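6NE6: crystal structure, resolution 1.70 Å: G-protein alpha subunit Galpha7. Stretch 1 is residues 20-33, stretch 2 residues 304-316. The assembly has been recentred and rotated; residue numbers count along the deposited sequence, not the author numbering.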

ATOM      1  N   SER A  20      -0.449   4.216   0.014  1.00 15.10           N
ATOM      2  CA  SER A  20       0.889   4.424   0.559  1.00 16.66           C
ATOM      3  C   SER A  20       1.543   3.135   1.034  1.00 15.31           C
ATOM      4  O   SER A  20       2.772   3.099   1.210  1.00 13.91           O
ATOM      5  CB  SER A  20       0.827   5.388   1.745  1.00 16.77           C
ATOM      6  OG  SER A  20       0.104   4.795   2.820  1.00 14.56           O
ATOM      7  N   GLY A  21       0.758   2.090   1.263  1.00 14.87           N
ATOM      8  CA  GLY A  21       1.263   0.884   1.876  1.00 16.14           C
ATOM      9  C   GLY A  21       1.243   0.903   3.382  1.00 14.83           C
ATOM     10  O   GLY A  21       1.768  -0.025   4.001  1.00 14.64           O
ATOM     11  N   LYS A  22       0.638   1.917   4.002  1.00 13.70           N
ATOM     12  CA  LYS A  22       0.608   1.926   5.459  1.00 17.39           C
ATOM     13  C   LYS A  22      -0.139   0.713   6.006  1.00 16.14           C
ATOM     14  O   LYS A  22       0.245   0.178   7.050  1.00 18.64           O
ATOM     15  CB  LYS A  22       0.004   3.231   5.982  1.00 19.19           C
ATOM     16  CG  LYS A  22      -1.477   3.391   5.773  1.00 20.65           C
ATOM     17  CD  LYS A  22      -2.009   4.603   6.580  1.00 24.44           C
ATOM     18  CE  LYS A  22      -3.519   4.728   6.403  1.00 33.27           C
ATOM     19  NZ  LYS A  22      -4.137   5.713   7.337  1.00 46.28           N
ATOM     20  N   SER A  23      -1.177   0.237   5.305  1.00 17.26           N
ATOM     21  CA  SER A  23      -1.876  -0.960   5.783  1.00 18.43           C
ATOM     22  C   SER A  23      -1.003  -2.206   5.676  1.00 16.46           C
ATOM     23  O   SER A  23      -1.159  -3.141   6.477  1.00 16.92           O
ATOM     24  CB  SER A  23      -3.185  -1.163   5.016  1.00 27.42           C
ATOM     25  OG  SER A  23      -2.940  -1.426   3.647  1.00 37.37           O
ATOM     26  N   THR A  24      -0.083  -2.243   4.702  1.00 14.77           N
ATOM     27  CA  THR A  24       0.891  -3.333   4.637  1.00 13.11           C
ATOM     28  C   THR A  24       1.746  -3.373   5.895  1.00 13.32           C
ATOM     29  O   THR A  24       2.009  -4.451   6.450  1.00 15.98           O
ATOM     30  CB  THR A  24       1.796  -3.169   3.411  1.00 16.31           C
ATOM     31  OG1 THR A  24       0.983  -2.951   2.257  1.00 20.26           O
ATOM     32  CG2 THR A  24       2.655  -4.427   3.200  1.00 18.68           C
ATOM     33  N   ILE A  25       2.193  -2.201   6.355  1.00 12.95           N
ATOM     34  CA  ILE A  25       2.974  -2.122   7.581  1.00 13.91           C
ATOM     35  C   ILE A  25       2.191  -2.710   8.743  1.00 14.41           C
ATOM     36  O   ILE A  25       2.731  -3.481   9.545  1.00 13.22           O
ATOM     37  CB  ILE A  25       3.377  -0.665   7.870  1.00 13.66           C
ATOM     38  CG1 ILE A  25       4.306  -0.174   6.765  1.00 14.32           C
ATOM     39  CG2 ILE A  25       4.056  -0.577   9.220  1.00 14.63           C
ATOM     40  CD1 ILE A  25       4.795   1.250   6.980  1.00 18.86           C
ATOM     41  N   PHE A  26       0.913  -2.329   8.865  1.00 13.36           N
ATOM     42  CA  PHE A  26       0.125  -2.813   9.996  1.00 12.75           C
ATOM     43  C   PHE A  26      -0.047  -4.326   9.925  1.00 15.32           C
ATOM     44  O   PHE A  26       0.082  -5.020  10.936  1.00 11.82           O
ATOM     45  CB  PHE A  26      -1.243  -2.127  10.062  1.00 10.65           C
ATOM     46  CG  PHE A  26      -2.019  -2.497  11.308  1.00 10.78           C
ATOM     47  CD1 PHE A  26      -1.821  -1.798  12.483  1.00 14.29           C
ATOM     48  CD2 PHE A  26      -2.900  -3.564  11.313  1.00 16.15           C
ATOM     49  CE1 PHE A  26      -2.499  -2.145  13.645  1.00 15.06           C
ATOM     50  CE2 PHE A  26      -3.582  -3.917  12.480  1.00 17.33           C
ATOM     51  CZ  PHE A  26      -3.372  -3.200  13.645  1.00 16.46           C
ATOM     52  N   LYS A  27      -0.356  -4.854   8.740  1.00 14.92           N
ATOM     53  CA  LYS A  27      -0.578  -6.291   8.625  1.00 15.68           C
ATOM     54  C   LYS A  27       0.702  -7.072   8.883  1.00 16.32           C
ATOM     55  O   LYS A  27       0.665  -8.157   9.484  1.00 15.12           O
ATOM     56  CB  LYS A  27      -1.171  -6.622   7.255  1.00 14.38           C
ATOM     57  CG  LYS A  27      -2.631  -6.215   7.131  1.00 13.73           C
ATOM     58  CD  LYS A  27      -3.194  -6.554   5.744  1.00 16.66           C
ATOM     59  CE  LYS A  27      -2.553  -5.699   4.642  1.00 20.48           C
ATOM     60  NZ  LYS A  27      -3.369  -5.740   3.385  1.00 20.23           N
ATOM     61  N   GLN A  28       1.847  -6.541   8.451  1.00 11.48           N
ATOM     62  CA  GLN A  28       3.110  -7.200   8.762  1.00 14.49           C
ATOM     63  C   GLN A  28       3.382  -7.181  10.257  1.00 13.35           C
ATOM     64  O   GLN A  28       3.897  -8.162  10.814  1.00 15.09           O
ATOM     65  CB  GLN A  28       4.260  -6.540   8.009  1.00 16.93           C
ATOM     66  CG  GLN A  28       4.200  -6.741   6.515  1.00 18.26           C
ATOM     67  CD  GLN A  28       4.673  -8.119   6.060  1.00 17.40           C
ATOM     68  OE1 GLN A  28       4.299  -9.154   6.630  1.00 20.13           O
ATOM     69  NE2 GLN A  28       5.499  -8.137   5.020  1.00 15.45           N
ATOM     70  N   MET A  29       3.038  -6.074  10.926  1.00 11.51           N
ATOM     71  CA  MET A  29       3.215  -6.005  12.375  1.00 12.60           C
ATOM     72  C   MET A  29       2.359  -7.050  13.076  1.00 11.26           C
ATOM     73  O   MET A  29       2.804  -7.678  14.048  1.00 14.44           O
ATOM     74  CB  MET A  29       2.881  -4.602  12.889  1.00 15.33           C
ATOM     75  CG  MET A  29       4.028  -3.595  12.754  1.00 25.24           C
ATOM     76  SD  MET A  29       5.386  -3.919  13.894  1.00 27.11           S
ATOM     77  CE  MET A  29       4.733  -3.201  15.402  1.00 25.14           C
ATOM     78  N   ARG A  30       1.126  -7.255  12.599  1.00 12.25           N
ATOM     79  CA  ARG A  30       0.304  -8.344  13.129  1.00 14.84           C
ATOM     80  C   ARG A  30       1.042  -9.673  13.038  1.00 16.12           C
ATOM     81  O   ARG A  30       1.031 -10.471  13.989  1.00 14.79           O
ATOM     82  CB  ARG A  30      -1.032  -8.430  12.379  1.00 10.70           C
ATOM     83  CG  ARG A  30      -2.025  -7.329  12.736  1.00  9.83           C
ATOM     84  CD  ARG A  30      -3.425  -7.628  12.167  1.00 14.87           C
ATOM     85  NE  ARG A  30      -3.893  -8.964  12.547  1.00 14.32           N
ATOM     86  CZ  ARG A  30      -5.048  -9.500  12.147  1.00 15.50           C
ATOM     87  NH1 ARG A  30      -5.882  -8.814  11.370  1.00 17.21           N
ATOM     88  NH2 ARG A  30      -5.373 -10.724  12.527  1.00 15.34           N
ATOM     89  N   LEU A  31       1.678  -9.941  11.890  1.00 13.02           N
ATOM     90  CA  LEU A  31       2.363 -11.215  11.713  1.00 14.99           C
ATOM     91  C   LEU A  31       3.601 -11.294  12.594  1.00 16.29           C
ATOM     92  O   LEU A  31       3.864 -12.337  13.206  1.00 19.24           O
ATOM     93  CB  LEU A  31       2.726 -11.423  10.238  1.00 16.79           C
ATOM     94  CG  LEU A  31       1.511 -11.474   9.301  1.00 14.10           C
ATOM     95  CD1 LEU A  31       1.926 -11.670   7.841  1.00 14.17           C
ATOM     96  CD2 LEU A  31       0.554 -12.586   9.734  1.00 18.94           C
ATOM     97  N   ILE A  32       4.341 -10.187  12.712  1.00 15.80           N
ATOM     98  CA  ILE A  32       5.559 -10.189  13.516  1.00 14.96           C
ATOM     99  C   ILE A  32       5.250 -10.524  14.966  1.00 15.75           C
ATOM    100  O   ILE A  32       6.043 -11.198  15.643  1.00 18.44           O
ATOM    101  CB  ILE A  32       6.274  -8.832  13.373  1.00 18.03           C
ATOM    102  CG1 ILE A  32       6.869  -8.698  11.965  1.00 17.75           C
ATOM    103  CG2 ILE A  32       7.385  -8.685  14.408  1.00 20.73           C
ATOM    104  CD1 ILE A  32       7.250  -7.263  11.623  1.00 19.44           C
ATOM    105  N   TYR A  33       4.082 -10.107  15.457  1.00 17.30           N
ATOM    106  CA  TYR A  33       3.713 -10.280  16.855  1.00 17.79           C
ATOM    107  C   TYR A  33       2.637 -11.346  17.042  1.00 18.46           C
ATOM    108  O   TYR A  33       1.836 -11.276  17.975  1.00 18.53           O
ATOM    109  CB  TYR A  33       3.302  -8.930  17.447  1.00 12.13           C
ATOM    110  CG  TYR A  33       4.531  -8.068  17.616  1.00 13.47           C
ATOM    111  CD1 TYR A  33       4.809  -7.028  16.741  1.00 17.28           C
ATOM    112  CD2 TYR A  33       5.459  -8.356  18.612  1.00 19.57           C
ATOM    113  CE1 TYR A  33       5.959  -6.270  16.881  1.00 21.15           C
ATOM    114  CE2 TYR A  33       6.606  -7.605  18.758  1.00 19.49           C
ATOM    115  CZ  TYR A  33       6.848  -6.561  17.891  1.00 25.51           C
ATOM    116  OH  TYR A  33       7.987  -5.813  18.039  1.00 23.66           O
ATOM    117  N   THR A 304      10.682  -1.260   2.688  1.00 12.54           N
ATOM    118  CA  THR A 304       9.830  -2.072   1.825  1.00 11.56           C
ATOM    119  C   THR A 304       8.954  -2.884   2.765  1.00 12.14           C
ATOM    120  O   THR A 304       9.404  -3.888   3.319  1.00 15.30           O
ATOM    121  CB  THR A 304      10.646  -2.964   0.901  1.00 15.04           C
ATOM    122  OG1 THR A 304      11.473  -2.142   0.070  1.00 14.80           O
ATOM    123  CG2 THR A 304       9.713  -3.784   0.004  1.00 17.69           C
ATOM    124  N   ALA A 305       7.716  -2.427   2.962  1.00 12.99           N
ATOM    125  CA  ALA A 305       6.835  -3.071   3.929  1.00 15.88           C
ATOM    126  C   ALA A 305       6.554  -4.524   3.571  1.00 15.59           C
ATOM    127  O   ALA A 305       6.327  -5.345   4.463  1.00 14.71           O
ATOM    128  CB  ALA A 305       5.519  -2.292   4.042  1.00 17.52           C
ATOM    129  N   LEU A 306       6.575  -4.869   2.281  1.00 12.89           N
ATOM    130  CA  LEU A 306       6.346  -6.257   1.890  1.00 16.61           C
ATOM    131  C   LEU A 306       7.511  -7.160   2.273  1.00 15.76           C
ATOM    132  O   LEU A 306       7.358  -8.386   2.279  1.00 19.54           O
ATOM    133  CB  LEU A 306       6.075  -6.341   0.385  1.00 18.22           C
ATOM    134  CG  LEU A 306       4.748  -5.743  -0.083  1.00 17.75           C
ATOM    135  CD1 LEU A 306       4.713  -5.657  -1.608  1.00 22.91           C
ATOM    136  CD2 LEU A 306       3.587  -6.617   0.407  1.00 17.23           C
ATOM    137  N   ASP A 307       8.665  -6.582   2.602  1.00 15.18           N
ATOM    138  CA  ASP A 307       9.824  -7.346   3.074  1.00 15.97           C
ATOM    139  C   ASP A 307       9.787  -7.351   4.597  1.00 18.71           C
ATOM    140  O   ASP A 307      10.224  -6.392   5.243  1.00 20.18           O
ATOM    141  CB  ASP A 307      11.119  -6.730   2.546  1.00 18.07           C
ATOM    142  CG  ASP A 307      12.369  -7.500   2.984  1.00 26.98           C
ATOM    143  OD1 ASP A 307      12.321  -8.245   3.980  1.00 25.34           O
ATOM    144  OD2 ASP A 307      13.415  -7.347   2.326  1.00 30.48           O
ATOM    145  N   LYS A 308       9.286  -8.445   5.177  1.00 18.82           N
ATOM    146  CA  LYS A 308       9.036  -8.439   6.616  1.00 22.05           C
ATOM    147  C   LYS A 308      10.326  -8.235   7.403  1.00 15.86           C
ATOM    148  O   LYS A 308      10.339  -7.501   8.398  1.00 20.88           O
ATOM    149  CB  LYS A 308       8.332  -9.729   7.039  1.00 23.50           C
ATOM    150  CG  LYS A 308       8.099  -9.832   8.542  1.00 24.35           C
ATOM    151  CD  LYS A 308       7.741 -11.252   8.939  1.00 32.95           C
ATOM    152  CE  LYS A 308       6.285 -11.546   8.666  1.00 41.96           C
ATOM    153  NZ  LYS A 308       6.029 -11.959   7.258  1.00 41.71           N
ATOM    154  N   ALA A 309      11.434  -8.843   6.954  1.00 18.39           N
ATOM    155  CA  ALA A 309      12.703  -8.675   7.659  1.00 19.47           C
ATOM    156  C   ALA A 309      13.194  -7.233   7.594  1.00 19.79           C
ATOM    157  O   ALA A 309      13.724  -6.713   8.582  1.00 22.30           O
ATOM    158  CB  ALA A 309      13.760  -9.625   7.094  1.00 27.13           C
ATOM    159  N   ASN A 310      13.041  -6.577   6.439  1.00 19.01           N
ATOM    160  CA  ASN A 310      13.446  -5.177   6.321  1.00 21.82           C
ATOM    161  C   ASN A 310      12.561  -4.283   7.174  1.00 18.79           C
ATOM    162  O   ASN A 310      13.052  -3.358   7.830  1.00 19.42           O
ATOM    163  CB  ASN A 310      13.398  -4.728   4.855  1.00 22.31           C
ATOM    164  CG  ASN A 310      13.798  -3.256   4.662  1.00 21.92           C
ATOM    165  OD1 ASN A 310      12.982  -2.416   4.252  1.00 24.34           O
ATOM    166  ND2 ASN A 310      15.056  -2.945   4.940  1.00 27.40           N
ATOM    167  N   LEU A 311      11.252  -4.543   7.168  1.00 17.22           N
ATOM    168  CA  LEU A 311      10.339  -3.722   7.953  1.00 18.04           C
ATOM    169  C   LEU A 311      10.652  -3.850   9.436  1.00 20.05           C
ATOM    170  O   LEU A 311      10.668  -2.851  10.162  1.00 17.84           O
ATOM    171  CB  LEU A 311       8.899  -4.115   7.663  1.00 20.45           C
ATOM    172  CG  LEU A 311       7.833  -3.322   8.421  1.00 24.70           C
ATOM    173  CD1 LEU A 311       7.913  -1.823   8.123  1.00 23.80           C
ATOM    174  CD2 LEU A 311       6.465  -3.861   8.091  1.00 24.31           C
ATOM    175  N   LYS A 312      10.903  -5.078   9.897  1.00 19.14           N
ATOM    176  CA  LYS A 312      11.284  -5.295  11.290  1.00 20.90           C
ATOM    177  C   LYS A 312      12.505  -4.468  11.664  1.00 23.14           C
ATOM    178  O   LYS A 312      12.543  -3.841  12.730  1.00 26.41           O
ATOM    179  CB  LYS A 312      11.553  -6.782  11.519  1.00 25.73           C
ATOM    180  CG  LYS A 312      10.691  -7.440  12.571  1.00 40.02           C
ATOM    181  CD  LYS A 312      10.764  -8.960  12.459  1.00 44.25           C
ATOM    182  CE  LYS A 312      12.197  -9.459  12.570  1.00 45.94           C
ATOM    183  NZ  LYS A 312      12.291 -10.949  12.475  1.00 51.59           N
ATOM    184  N   GLU A 313      13.517  -4.463  10.798  1.00 19.03           N
ATOM    185  CA  GLU A 313      14.748  -3.738  11.077  1.00 18.05           C
ATOM    186  C   GLU A 313      14.490  -2.240  11.174  1.00 20.10           C
ATOM    187  O   GLU A 313      14.978  -1.569  12.097  1.00 18.22           O
ATOM    188  CB  GLU A 313      15.775  -4.057   9.988  1.00 22.28           C
ATOM    189  CG  GLU A 313      17.091  -3.317  10.099  1.00 35.42           C
ATOM    190  CD  GLU A 313      18.070  -3.767   9.035  1.00 43.76           C
ATOM    191  OE1 GLU A 313      18.166  -4.990   8.804  1.00 48.31           O
ATOM    192  OE2 GLU A 313      18.722  -2.902   8.413  1.00 50.67           O
ATOM    193  N   ARG A 314      13.721  -1.695  10.227  1.00 18.57           N
ATOM    194  CA  ARG A 314      13.435  -0.266  10.249  1.00 20.20           C
ATOM    195  C   ARG A 314      12.569   0.103  11.446  1.00 15.30           C
ATOM    196  O   ARG A 314      12.767   1.160  12.059  1.00 17.41           O
ATOM    197  CB  ARG A 314      12.750   0.154   8.948  1.00 22.96           C
ATOM    198  CG  ARG A 314      13.594  -0.061   7.697  1.00 21.48           C
ATOM    199  CD  ARG A 314      14.706   0.984   7.536  1.00 25.49           C
ATOM    200  NE  ARG A 314      15.573   0.603   6.421  1.00 29.47           N
ATOM    201  CZ  ARG A 314      16.634  -0.187   6.549  1.00 36.71           C
ATOM    202  NH1 ARG A 314      16.971  -0.642   7.746  1.00 27.54           N
ATOM    203  NH2 ARG A 314      17.364  -0.514   5.493  1.00 38.34           N
ATOM    204  N   LEU A 315      11.613  -0.758  11.809  1.00 17.83           N
ATOM    205  CA  LEU A 315      10.749  -0.422  12.937  1.00 19.02           C
ATOM    206  C   LEU A 315      11.519  -0.474  14.249  1.00 20.10           C
ATOM    207  O   LEU A 315      11.244   0.319  15.158  1.00 18.85           O
ATOM    208  CB  LEU A 315       9.538  -1.354  12.979  1.00 19.78           C
ATOM    209  CG  LEU A 315       8.571  -1.107  11.812  1.00 28.06           C
ATOM    210  CD1 LEU A 315       7.444  -2.130  11.803  1.00 32.70           C
ATOM    211  CD2 LEU A 315       8.010   0.308  11.830  1.00 26.59           C
ATOM    212  N   GLU A 316      12.497  -1.380  14.353  1.00 17.63           N
ATOM    213  CA  GLU A 316      13.363  -1.414  15.525  1.00 18.51           C
ATOM    214  C   GLU A 316      14.205  -0.148  15.621  1.00 19.40           C
ATOM    215  O   GLU A 316      14.446   0.362  16.721  1.00 19.25           O
ATOM    216  CB  GLU A 316      14.258  -2.655  15.481  1.00 24.59           C
TER

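The polar center of this contact is a single glutamine that serves a turn and a lysine at once. Gln 28, buried and with its CA-to-CB bond toward the other stretch, folds its side chain (chi1 and chi2 both m) so that the amide lies beside the turn leading into the second helix. Its NE2 donates to Ala 305 O at 3.0 Å with an angle of 158°, while its OE1 accepts a weak hydrogen bond from Lys 308 NZ at 3.4 Å. Both ends of the amide are thus used, and the carbonyl of Ala 305, which lies inside a type I turn from Thr 304 to Asp 307, gains a side-chain donor.

The two helices cross almost at right angles, 92°, with axes 10.5 Å apart. The closest CA pair lies before the second helix begins: Ile 25 CA and Ala 305 CA are 5.4 Å apart. Ala 305 CB is 3.7 Å from both Thr 24 CG2 and Ile 25 CG1, so one small group packs against two neighbors in sequence.

The turn passes into the helix through Asp 307, whose OD1 accepts from Asn 310 N at 3.1 Å, a capping bond; its CA-to-CB bond points away from the first stretch, and its side chain comes no nearer than 6.3 Å. Beyond the cap, Lys 308, Leu 311, Lys 312 and Leu 315 meet the first helix, the spacing expected of one helical face. Leu 311 CD2 sits 3.5 Å from Gln 28 CB, packing on the aliphatic base of the side chain whose far end is polar, and Leu 315 CD1 reaches Met 29 SD at 3.4 Å. Toward the end of the first helix, lysines contribute their aliphatic portions: Ile 32 CG1 lies 3.8 Å from Lys 308 CG, and Ile 32 CD1 lies 3.6 Å from Lys 312 CG.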